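Cellulase CEL9M (Clostridium cellulolyticum, PDB 1IA6) probably catalyses the endohydrolysis of beta-1,4-glucosidic linkages in cellulose and related beta-glucans, as a metal-binding member of glycoside hydrolase family 9. Local coordinates at residues L155-Y166 against C180-G191; K288-K299 against S328-Y339. All coordinates share one frame; numbering follows the deposited sequence.

Contact 1 of 2, residues L155-Y166 against C180-G191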
loop_
_atom_site.group_PDB
_atom_site.type_symbol
_atom_site.label_atom_id
_atom_site.label_comp_id
_atom_site.label_asym_id
_atom_site.label_seq_id
_atom_site.Cartn_x
_atom_site.Cartn_y
_atom_site.Cartn_z
ATOM N N LEU A 155 0.180 11.734 -8.437
ATOM C CA LEU A 155 1.045 12.785 -7.919
ATOM C C LEU A 155 0.759 13.071 -6.451
ATOM O O LEU A 155 1.683 13.300 -5.670
ATOM C CB LEU A 155 0.864 14.066 -8.743
ATOM C CG LEU A 155 1.438 14.020 -10.161
ATOM C CD1 LEU A 155 0.983 15.240 -10.959
ATOM C CD2 LEU A 155 2.956 13.963 -10.081
ATOM N N SER A 156 -0.517 13.043 -6.076
ATOM C CA SER A 156 -0.907 13.320 -4.701
ATOM C C SER A 156 -0.512 12.211 -3.739
ATOM O O SER A 156 -0.057 12.490 -2.634
ATOM C CB SER A 156 -2.416 13.576 -4.612
ATOM O OG SER A 156 -2.755 14.775 -5.288
ATOM N N GLU A 157 -0.682 10.956 -4.142
ATOM C CA GLU A 157 -0.299 9.868 -3.253
ATOM C C GLU A 157 1.215 9.872 -3.060
ATOM O O GLU A 157 1.709 9.602 -1.966
ATOM C CB GLU A 157 -0.760 8.516 -3.803
ATOM C CG GLU A 157 -2.265 8.273 -3.668
ATOM C CD GLU A 157 -2.779 8.505 -2.256
ATOM O OE1 GLU A 157 -2.084 8.129 -1.292
ATOM O OE2 GLU A 157 -3.889 9.055 -2.107
ATOM N N THR A 158 1.947 10.191 -4.122
ATOM C CA THR A 158 3.403 10.237 -4.053
ATOM C C THR A 158 3.806 11.400 -3.151
ATOM O O THR A 158 4.722 11.282 -2.341
ATOM C CB THR A 158 4.017 10.411 -5.459
ATOM O OG1 THR A 158 3.540 9.359 -6.307
ATOM C CG2 THR A 158 5.536 10.340 -5.400
ATOM N N SER A 159 3.103 12.519 -3.283
ATOM C CA SER A 159 3.372 13.689 -2.454
ATOM C C SER A 159 3.173 13.329 -0.981
ATOM O O SER A 159 4.007 13.651 -0.131
ATOM C CB SER A 159 2.433 14.837 -2.842
ATOM O OG SER A 159 2.600 15.961 -1.990
ATOM N N ALA A 160 2.065 12.655 -0.679
ATOM C CA ALA A 160 1.769 12.269 0.698
ATOM C C ALA A 160 2.844 11.339 1.239
ATOM O O ALA A 160 3.262 11.470 2.385
ATOM C CB ALA A 160 0.397 11.594 0.778
ATOM N N ALA A 161 3.290 10.399 0.414
ATOM C CA ALA A 161 4.326 9.462 0.835
ATOM C C ALA A 161 5.614 10.211 1.166
ATOM O O ALA A 161 6.312 9.865 2.121
ATOM C CB ALA A 161 4.589 8.438 -0.273
ATOM N N LEU A 162 5.926 11.232 0.370
ATOM C CA LEU A 162 7.137 12.025 0.571
ATOM C C LEU A 162 7.033 12.931 1.797
ATOM O O LEU A 162 8.016 13.121 2.517
ATOM C CB LEU A 162 7.438 12.857 -0.679
ATOM C CG LEU A 162 7.953 12.052 -1.879
ATOM C CD1 LEU A 162 7.951 12.923 -3.129
ATOM C CD2 LEU A 162 9.356 11.526 -1.578
ATOM N N THR A 163 5.850 13.487 2.035
ATOM C CA THR A 163 5.653 14.345 3.201
ATOM C C THR A 163 5.742 13.492 4.461
ATOM O O THR A 163 6.319 13.904 5.466
ATOM C CB THR A 163 4.281 15.035 3.167
ATOM O OG1 THR A 163 4.192 15.847 1.992
ATOM C CG2 THR A 163 4.093 15.923 4.406
ATOM N N LEU A 164 5.166 12.297 4.408
ATOM C CA LEU A 164 5.223 11.411 5.564
ATOM C C LEU A 164 6.669 11.007 5.829
ATOM O O LEU A 164 7.068 10.839 6.981
ATOM C CB LEU A 164 4.334 10.185 5.342
ATOM C CG LEU A 164 2.874 10.469 5.705
ATOM C CD1 LEU A 164 1.933 9.463 5.044
ATOM C CD2 LEU A 164 2.739 10.440 7.218
ATOM N N MET A 165 7.466 10.866 4.773
ATOM C CA MET A 165 8.866 10.509 4.970
ATOM C C MET A 165 9.568 11.674 5.673
ATOM O O MET A 165 10.399 11.466 6.560
ATOM C CB MET A 165 9.556 10.201 3.636
ATOM C CG MET A 165 10.959 9.628 3.811
ATOM S SD MET A 165 10.946 8.133 4.838
ATOM C CE MET A 165 12.506 7.381 4.394
ATOM N N TYR A 166 9.234 12.902 5.283
ATOM C CA TYR A 166 9.829 14.069 5.928
ATOM C C TYR A 166 9.514 13.992 7.423
ATOM O O TYR A 166 10.396 14.155 8.264
ATOM C CB TYR A 166 9.248 15.365 5.353
ATOM C CG TYR A 166 9.437 16.573 6.250
ATOM C CD1 TYR A 166 10.687 17.179 6.390
ATOM C CD2 TYR A 166 8.368 17.088 6.989
ATOM C CE1 TYR A 166 10.870 18.270 7.250
ATOM C CE2 TYR A 166 8.539 18.178 7.854
ATOM C CZ TYR A 166 9.795 18.760 7.977
ATOM O OH TYR A 166 9.983 19.820 8.838
ATOM N N CYS A 180 12.714 15.510 0.565
ATOM C CA CYS A 180 11.431 14.844 0.357
ATOM C C CYS A 180 10.275 15.836 0.414
ATOM O O CYS A 180 9.375 15.787 -0.421
ATOM C CB CYS A 180 11.216 13.752 1.404
ATOM S SG CYS A 180 12.218 12.275 1.121
ATOM N N LEU A 181 10.298 16.734 1.398
ATOM C CA LEU A 181 9.234 17.726 1.534
ATOM C C LEU A 181 9.201 18.679 0.337
ATOM O O LEU A 181 8.126 19.021 -0.160
ATOM C CB LEU A 181 9.402 18.534 2.829
ATOM C CG LEU A 181 8.288 19.544 3.139
ATOM C CD1 LEU A 181 6.963 18.810 3.320
ATOM C CD2 LEU A 181 8.632 20.325 4.403
ATOM N N ASN A 182 10.369 19.121 -0.126
ATOM C CA ASN A 182 10.398 20.022 -1.275
ATOM C C ASN A 182 9.799 19.333 -2.499
ATOM O O ASN A 182 9.050 19.949 -3.258
ATOM C CB ASN A 182 11.826 20.486 -1.579
ATOM C CG ASN A 182 12.347 21.475 -0.551
ATOM O OD1 ASN A 182 11.570 22.185 0.086
ATOM N ND2 ASN A 182 13.667 21.541 -0.401
ATOM N N ALA A 183 10.123 18.059 -2.692
ATOM C CA ALA A 183 9.577 17.317 -3.829
ATOM C C ALA A 183 8.072 17.151 -3.644
ATOM O O ALA A 183 7.306 17.274 -4.597
ATOM C CB ALA A 183 10.242 15.947 -3.943
ATOM N N ALA A 184 7.655 16.881 -2.410
ATOM C CA ALA A 184 6.239 16.699 -2.106
ATOM C C ALA A 184 5.435 17.951 -2.453
ATOM O O ALA A 184 4.317 17.861 -2.959
ATOM C CB ALA A 184 6.061 16.360 -0.631
ATOM N N LYS A 185 6.007 19.119 -2.176
ATOM C CA LYS A 185 5.330 20.377 -2.466
ATOM C C LYS A 185 5.160 20.562 -3.962
ATOM O O LYS A 185 4.119 21.028 -4.425
ATOM C CB LYS A 185 6.120 21.560 -1.903
ATOM C CG LYS A 185 6.075 21.691 -0.395
ATOM C CD LYS A 185 6.948 22.851 0.061
ATOM C CE LYS A 185 6.910 23.026 1.568
ATOM N NZ LYS A 185 7.808 24.138 2.005
ATOM N N GLU A 186 6.190 20.194 -4.716
ATOM C CA GLU A 186 6.153 20.340 -6.168
ATOM C C GLU A 186 5.186 19.374 -6.842
ATOM O O GLU A 186 4.483 19.751 -7.778
ATOM C CB GLU A 186 7.553 20.158 -6.752
ATOM C CG GLU A 186 8.586 21.104 -6.165
ATOM C CD GLU A 186 9.939 20.975 -6.835
ATOM O OE1 GLU A 186 10.316 19.842 -7.204
ATOM O OE2 GLU A 186 10.631 22.004 -6.980
ATOM N N LEU A 187 5.148 18.131 -6.376
ATOM C CA LEU A 187 4.251 17.142 -6.967
ATOM C C LEU A 187 2.797 17.522 -6.695
ATOM O O LEU A 187 1.924 17.338 -7.544
ATOM C CB LEU A 187 4.551 15.748 -6.407
ATOM C CG LEU A 187 5.931 15.167 -6.732
ATOM C CD1 LEU A 187 6.057 13.787 -6.102
ATOM C CD2 LEU A 187 6.129 15.076 -8.237
ATOM N N TYR A 188 2.545 18.061 -5.507
ATOM C CA TYR A 188 1.200 18.491 -5.137
ATOM C C TYR A 188 0.799 19.644 -6.054
ATOM O O TYR A 188 -0.317 19.681 -6.568
ATOM C CB TYR A 188 1.172 18.958 -3.681
ATOM C CG TYR A 188 -0.137 19.595 -3.268
ATOM C CD1 TYR A 188 -1.264 18.816 -3.000
ATOM C CD2 TYR A 188 -0.245 20.977 -3.146
ATOM C CE1 TYR A 188 -2.470 19.405 -2.613
ATOM C CE2 TYR A 188 -1.442 21.577 -2.764
ATOM C CZ TYR A 188 -2.548 20.787 -2.499
ATOM O OH TYR A 188 -3.727 21.380 -2.120
ATOM N N ALA A 189 1.727 20.578 -6.260
ATOM C CA ALA A 189 1.483 21.730 -7.120
ATOM C C ALA A 189 1.104 21.267 -8.524
ATOM O O ALA A 189 0.161 21.787 -9.125
ATOM C CB ALA A 189 2.725 22.616 -7.173
ATOM N N MET A 190 1.848 20.297 -9.046
ATOM C CA MET A 190 1.570 19.751 -10.374
ATOM C C MET A 190 0.171 19.148 -10.403
ATOM O O MET A 190 -0.585 19.340 -11.358
ATOM C CB MET A 190 2.572 18.650 -10.729
ATOM C CG MET A 190 3.987 19.121 -11.008
ATOM S SD MET A 190 5.097 17.703 -11.242
ATOM C CE MET A 190 4.380 16.944 -12.692
ATOM N N GLY A 191 -0.157 18.408 -9.349
ATOM C CA GLY A 191 -1.450 17.756 -9.265
ATOM C C GLY A 191 -2.649 18.682 -9.263
ATOM O O GLY A 191 -3.689 18.347 -9.831
#
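Leu181 lays a methyl on the phenol ring of Tyr166: CD2 of Leu181 stands 3.9 Å from the centroid of the Tyr166 ring and only 5° off the ring normal, a CH-pi contact over the middle of one face, while CB of Leu181 meets the near rim at CG and CD1. The tyrosine reaches this place because its CG lies anti to the backbone N (chi1 160°), which turns the ring alongside Leu181 with one face under its CD2 methyl. The two helices run nearly antiparallel, at 157° with axes 7.8 Å apart, and they mesh knobs-into-holes. Leu162 enters a hole formed by Cys180, Ala183, Ala184 and Leu187, and Leu187 in return fills one formed by Leu155, Thr158, Ser159 and Leu162. These two knobs touch through their CD1 methyls, Leu162 CD1 to Leu187 CD1 at 3.6 Å, the side chains crossing at about a right angle. Leu155 splits its branches, CD2 going to CD2 of Leu187 and CD1 to CB of Met190. Where small residues face each other, the CA atoms of Ser159 and Ala184 come within 4.2 Å. Here OG of Ser159, lying opposite its own backbone N, donates to O of Ala184 at 2.7 Å, standing above the carbonyl plane. The same oxygen receives the helical N-H of Tyr188 from the opposite face, so two donors grip it. Beyond this pair, the hydroxyl of Tyr188 bonds to Asp232, while Phe105 and Leu106 of helix 91-107 extend the packing at Thr158 and Ala183. This buried contact joins consecutive antiparallel helices of the family's alpha barrel; its chemistry implies cohesion chiefly by apolar interdigitation, with one serine hydroxyl satisfied on a backbone carbonyl.

Contact 2 of 2, residues K288-K299 against S328-Y339; sequences KTQVTTTPGGLK and SLLDLAKKQVDY
Gln336 supplies the central polar link, using both ends of its amide on the backbone of 297-299. Its NE2 donates to O of Gly297 at 3.2 Å with an N-H...O angle of 167°, the acceptor lying close to the amide plane. Its OE1 accepts from N of Lys299 at 2.9 Å, at 174°, the donor tilted 27° from the carbonyl plane. A bend at chi2 brings the amide up to this backbone, and the paired bonds fix its rotation. A second polar link joins the end of helix 274-289 to the first turn of helix 327-341, where NZ of Lys288 donates to OG of Ser328 over 2.9 Å; that hydroxyl is also bonded to Asp326.

The aromatic contact belongs to Tyr339. CB of Leu298 makes a CH-pi contact over one face of the Tyr339 ring, 3.8 Å from its centroid and offset toward the rim, and CD2 of Leu298 meets CE1 of Tyr339 at 3.9 Å. O of Gly296 sits at the ring edge, 3.7 Å from CD2 of Tyr339. The phenol OH is held by Asp397, which also bonds OG1 of Thr294 and N of Gly296, thereby tying the ring and the type I turn 294-297 to one carboxylate.

The remaining apolar contacts come chiefly from Lys288: its extended chain passes Leu329, with CE 3.7 Å from CD2 of Leu329, and its CG approaches CD1 of Leu332.

Within the loop, NZ of Lys299 is gathered in by O of Lys288, OG1 of Thr293 and O of Trp287, drawing the end of helix 274-289 toward the returning chain. The contact thus packs the loop after that helix against helix 327-341. Its chemistry implies that one glutamine amide pairs with two backbone groups of the loop, with a tyrosine face and lysine methylenes adding apolar cover beside it.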
loop_
_atom_site.group_PDB
_atom_site.type_symbol
_atom_site.label_atom_id
_atom_site.label_comp_id
_atom_site.label_asym_id
_atom_site.label_seq_id
_atom_site.Cartn_x
_atom_site.Cartn_y
_atom_site.Cartn_z
ATOM N N LYS A 288 -20.164 -2.053 9.967
ATOM C CA LYS A 288 -20.622 -2.821 11.120
ATOM C C LYS A 288 -21.807 -3.733 10.827
ATOM O O LYS A 288 -21.876 -4.852 11.341
ATOM C CB LYS A 288 -21.031 -1.888 12.263
ATOM C CG LYS A 288 -19.902 -1.172 12.970
ATOM C CD LYS A 288 -20.480 -0.262 14.045
ATOM C CE LYS A 288 -19.400 0.499 14.780
ATOM N NZ LYS A 288 -19.995 1.372 15.828
ATOM N N THR A 289 -22.734 -3.263 9.999
ATOM C CA THR A 289 -23.944 -4.035 9.728
ATOM C C THR A 289 -24.368 -4.270 8.279
ATOM O O THR A 289 -25.130 -5.196 8.004
ATOM C CB THR A 289 -25.139 -3.386 10.446
ATOM O OG1 THR A 289 -25.308 -2.047 9.963
ATOM C CG2 THR A 289 -24.899 -3.338 11.946
ATOM N N GLN A 290 -23.894 -3.442 7.356
ATOM C CA GLN A 290 -24.285 -3.575 5.958
ATOM C C GLN A 290 -23.359 -4.460 5.134
ATOM O O GLN A 290 -23.807 -5.168 4.231
ATOM C CB GLN A 290 -24.374 -2.192 5.310
ATOM C CG GLN A 290 -25.343 -1.247 6.005
ATOM C CD GLN A 290 -26.786 -1.635 5.787
ATOM O OE1 GLN A 290 -27.297 -1.567 4.669
ATOM N NE2 GLN A 290 -27.455 -2.050 6.856
ATOM N N VAL A 291 -22.069 -4.419 5.436
ATOM C CA VAL A 291 -21.113 -5.227 4.695
ATOM C C VAL A 291 -21.287 -6.704 5.027
ATOM O O VAL A 291 -21.381 -7.088 6.193
ATOM C CB VAL A 291 -19.673 -4.789 5.001
ATOM C CG1 VAL A 291 -18.685 -5.703 4.300
ATOM C CG2 VAL A 291 -19.475 -3.356 4.541
ATOM N N THR A 292 -21.336 -7.526 3.986
ATOM C CA THR A 292 -21.508 -8.963 4.145
ATOM C C THR A 292 -20.503 -9.554 5.121
ATOM O O THR A 292 -19.324 -9.207 5.101
ATOM C CB THR A 292 -21.343 -9.694 2.797
ATOM O OG1 THR A 292 -22.297 -9.189 1.857
ATOM C CG2 THR A 292 -21.556 -11.195 2.971
ATOM N N THR A 293 -20.985 -10.446 5.977
ATOM C CA THR A 293 -20.136 -11.122 6.945
ATOM C C THR A 293 -20.222 -12.619 6.665
ATOM O O THR A 293 -21.313 -13.180 6.600
ATOM C CB THR A 293 -20.606 -10.865 8.389
ATOM O OG1 THR A 293 -20.670 -9.451 8.625
ATOM C CG2 THR A 293 -19.633 -11.503 9.384
ATOM N N THR A 294 -19.077 -13.263 6.483
ATOM C CA THR A 294 -19.062 -14.696 6.217
ATOM C C THR A 294 -19.407 -15.437 7.507
ATOM O O THR A 294 -19.349 -14.863 8.595
ATOM C CB THR A 294 -17.672 -15.163 5.763
ATOM O OG1 THR A 294 -16.764 -15.068 6.866
ATOM C CG2 THR A 294 -17.162 -14.292 4.618
ATOM N N PRO A 295 -19.784 -16.722 7.402
ATOM C CA PRO A 295 -20.118 -17.482 8.609
ATOM C C PRO A 295 -18.936 -17.443 9.574
ATOM O O PRO A 295 -19.109 -17.445 10.791
ATOM C CB PRO A 295 -20.373 -18.884 8.067
ATOM C CG PRO A 295 -20.961 -18.609 6.723
ATOM C CD PRO A 295 -20.050 -17.520 6.192
ATOM N N GLY A 296 -17.731 -17.389 9.009
ATOM C CA GLY A 296 -16.521 -17.352 9.813
ATOM C C GLY A 296 -16.223 -16.023 10.489
ATOM O O GLY A 296 -15.296 -15.935 11.290
ATOM N N GLY A 297 -16.987 -14.984 10.161
ATOM C CA GLY A 297 -16.774 -13.691 10.792
ATOM C C GLY A 297 -16.016 -12.649 9.986
ATOM O O GLY A 297 -15.786 -11.536 10.464
ATOM N N LEU A 298 -15.629 -12.994 8.765
ATOM C CA LEU A 298 -14.893 -12.064 7.912
ATOM C C LEU A 298 -15.811 -11.067 7.213
ATOM O O LEU A 298 -16.851 -11.446 6.681
ATOM C CB LEU A 298 -14.112 -12.838 6.842
ATOM C CG LEU A 298 -13.470 -12.035 5.706
ATOM C CD1 LEU A 298 -12.346 -11.164 6.257
ATOM C CD2 LEU A 298 -12.926 -12.993 4.649
ATOM N N LYS A 299 -15.430 -9.793 7.228
ATOM C CA LYS A 299 -16.200 -8.768 6.530
ATOM C C LYS A 299 -15.762 -8.910 5.077
ATOM O O LYS A 299 -14.592 -8.704 4.746
ATOM C CB LYS A 299 -15.856 -7.375 7.063
ATOM C CG LYS A 299 -16.403 -7.103 8.453
ATOM C CD LYS A 299 -17.921 -7.048 8.425
ATOM C CE LYS A 299 -18.500 -6.829 9.811
ATOM N NZ LYS A 299 -19.989 -6.779 9.759
ATOM N N SER A 328 -16.682 -1.028 20.029
ATOM C CA SER A 328 -17.309 -1.764 18.935
ATOM C C SER A 328 -16.356 -1.804 17.742
ATOM O O SER A 328 -16.334 -2.777 16.989
ATOM C CB SER A 328 -18.634 -1.115 18.526
ATOM O OG SER A 328 -18.429 0.132 17.884
ATOM N N LEU A 329 -15.564 -0.749 17.581
ATOM C CA LEU A 329 -14.603 -0.675 16.484
ATOM C C LEU A 329 -13.389 -1.545 16.785
ATOM O O LEU A 329 -12.865 -2.220 15.899
ATOM C CB LEU A 329 -14.164 0.775 16.254
ATOM C CG LEU A 329 -15.263 1.734 15.784
ATOM C CD1 LEU A 329 -14.711 3.151 15.689
ATOM C CD2 LEU A 329 -15.794 1.278 14.434
ATOM N N LEU A 330 -12.946 -1.532 18.038
ATOM C CA LEU A 330 -11.802 -2.337 18.441
ATOM C C LEU A 330 -12.118 -3.822 18.309
ATOM O O LEU A 330 -11.270 -4.606 17.888
ATOM C CB LEU A 330 -11.401 -2.016 19.884
ATOM C CG LEU A 330 -10.752 -0.645 20.089
ATOM C CD1 LEU A 330 -10.576 -0.370 21.572
ATOM C CD2 LEU A 330 -9.411 -0.603 19.366
ATOM N N ASP A 331 -13.341 -4.210 18.663
ATOM C CA ASP A 331 -13.728 -5.612 18.563
ATOM C C ASP A 331 -13.817 -6.052 17.109
ATOM O O ASP A 331 -13.398 -7.154 16.760
ATOM C CB ASP A 331 -15.075 -5.861 19.248
ATOM C CG ASP A 331 -15.020 -5.641 20.746
ATOM O OD1 ASP A 331 -13.974 -5.948 21.359
ATOM O OD2 ASP A 331 -16.029 -5.173 21.314
ATOM N N LEU A 332 -14.363 -5.190 16.258
ATOM C CA LEU A 332 -14.497 -5.525 14.844
ATOM C C LEU A 332 -13.113 -5.674 14.231
ATOM O O LEU A 332 -12.823 -6.667 13.561
ATOM C CB LEU A 332 -15.287 -4.434 14.107
ATOM C CG LEU A 332 -15.752 -4.715 12.670
ATOM C CD1 LEU A 332 -16.772 -3.665 12.258
ATOM C CD2 LEU A 332 -14.573 -4.711 11.713
ATOM N N ALA A 333 -12.259 -4.682 14.467
ATOM C CA ALA A 333 -10.902 -4.693 13.933
ATOM C C ALA A 333 -10.124 -5.918 14.393
ATOM O O ALA A 333 -9.430 -6.559 13.600
ATOM C CB ALA A 333 -10.165 -3.418 14.353
ATOM N N LYS A 334 -10.241 -6.247 15.676
ATOM C CA LYS A 334 -9.534 -7.394 16.222
ATOM C C LYS A 334 -9.990 -8.700 15.588
ATOM O O LYS A 334 -9.180 -9.588 15.354
ATOM C CB LYS A 334 -9.715 -7.473 17.740
ATOM C CG LYS A 334 -8.801 -8.496 18.395
ATOM C CD LYS A 334 -8.970 -8.513 19.908
ATOM C CE LYS A 334 -7.893 -9.357 20.573
ATOM N NZ LYS A 334 -7.952 -10.785 20.164
ATOM N N LYS A 335 -11.284 -8.820 15.308
ATOM C CA LYS A 335 -11.798 -10.040 14.697
ATOM C C LYS A 335 -11.256 -10.230 13.282
ATOM O O LYS A 335 -10.949 -11.350 12.876
ATOM C CB LYS A 335 -13.328 -10.028 14.677
ATOM C CG LYS A 335 -13.956 -10.183 16.058
ATOM C CD LYS A 335 -15.469 -10.329 15.972
ATOM C CE LYS A 335 -16.088 -10.536 17.348
ATOM N NZ LYS A 335 -17.565 -10.729 17.259
ATOM N N GLN A 336 -11.129 -9.138 12.535
ATOM C CA GLN A 336 -10.613 -9.227 11.172
ATOM C C GLN A 336 -9.149 -9.637 11.182
ATOM O O GLN A 336 -8.726 -10.485 10.396
ATOM C CB GLN A 336 -10.772 -7.889 10.450
ATOM C CG GLN A 336 -12.206 -7.404 10.412
ATOM C CD GLN A 336 -13.162 -8.491 9.959
ATOM O OE1 GLN A 336 -13.141 -8.917 8.801
ATOM N NE2 GLN A 336 -13.998 -8.957 10.878
ATOM N N VAL A 337 -8.373 -9.033 12.076
ATOM C CA VAL A 337 -6.958 -9.360 12.174
ATOM C C VAL A 337 -6.766 -10.809 12.599
ATOM O O VAL A 337 -5.981 -11.542 11.995
ATOM C CB VAL A 337 -6.238 -8.460 13.197
ATOM C CG1 VAL A 337 -4.798 -8.913 13.360
ATOM C CG2 VAL A 337 -6.282 -7.016 12.739
ATOM N N ASP A 338 -7.483 -11.225 13.639
ATOM C CA ASP A 338 -7.357 -12.595 14.125
ATOM C C ASP A 338 -7.769 -13.615 13.071
ATOM O O ASP A 338 -7.215 -14.711 13.014
ATOM C CB ASP A 338 -8.177 -12.791 15.406
ATOM C CG ASP A 338 -7.609 -12.010 16.582
ATOM O OD1 ASP A 338 -6.467 -11.517 16.472
ATOM O OD2 ASP A 338 -8.296 -11.895 17.615
ATOM N N TYR A 339 -8.733 -13.249 12.230
ATOM C CA TYR A 339 -9.186 -14.137 11.164
ATOM C C TYR A 339 -8.029 -14.361 10.193
ATOM O O TYR A 339 -7.745 -15.491 9.792
ATOM C CB TYR A 339 -10.386 -13.518 10.439
ATOM C CG TYR A 339 -10.973 -14.383 9.342
ATOM C CD1 TYR A 339 -10.330 -14.515 8.111
ATOM C CD2 TYR A 339 -12.174 -15.067 9.534
ATOM C CE1 TYR A 339 -10.870 -15.305 7.095
ATOM C CE2 TYR A 339 -12.724 -15.861 8.525
ATOM C CZ TYR A 339 -12.067 -15.975 7.309
ATOM O OH TYR A 339 -12.601 -16.753 6.304
#

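The two contacts lie on opposite sides of the chain's centre, their own centres 34 Å apart and their nearest atoms about 20 Å apart, so neither touches the other. They follow in series: contact 1 joins helices 152-169 and 174-193, neighbours in sequence, before contact 2 begins at the end of helix 274-289 and closes on helix 327-341. No helix is shared, although all four segments fall within one glycoside hydrolase family 9 range. Contact 1 is buried, with bound calcium about 11 Å from the side chain of Leu155; contact 2 is partly buried, with nickel about 9 Å from the side chain of Tyr339. Each ties together its own part of the alpha-barrel module, contact 1 two consecutive helices, contact 2 a loop and a later helix.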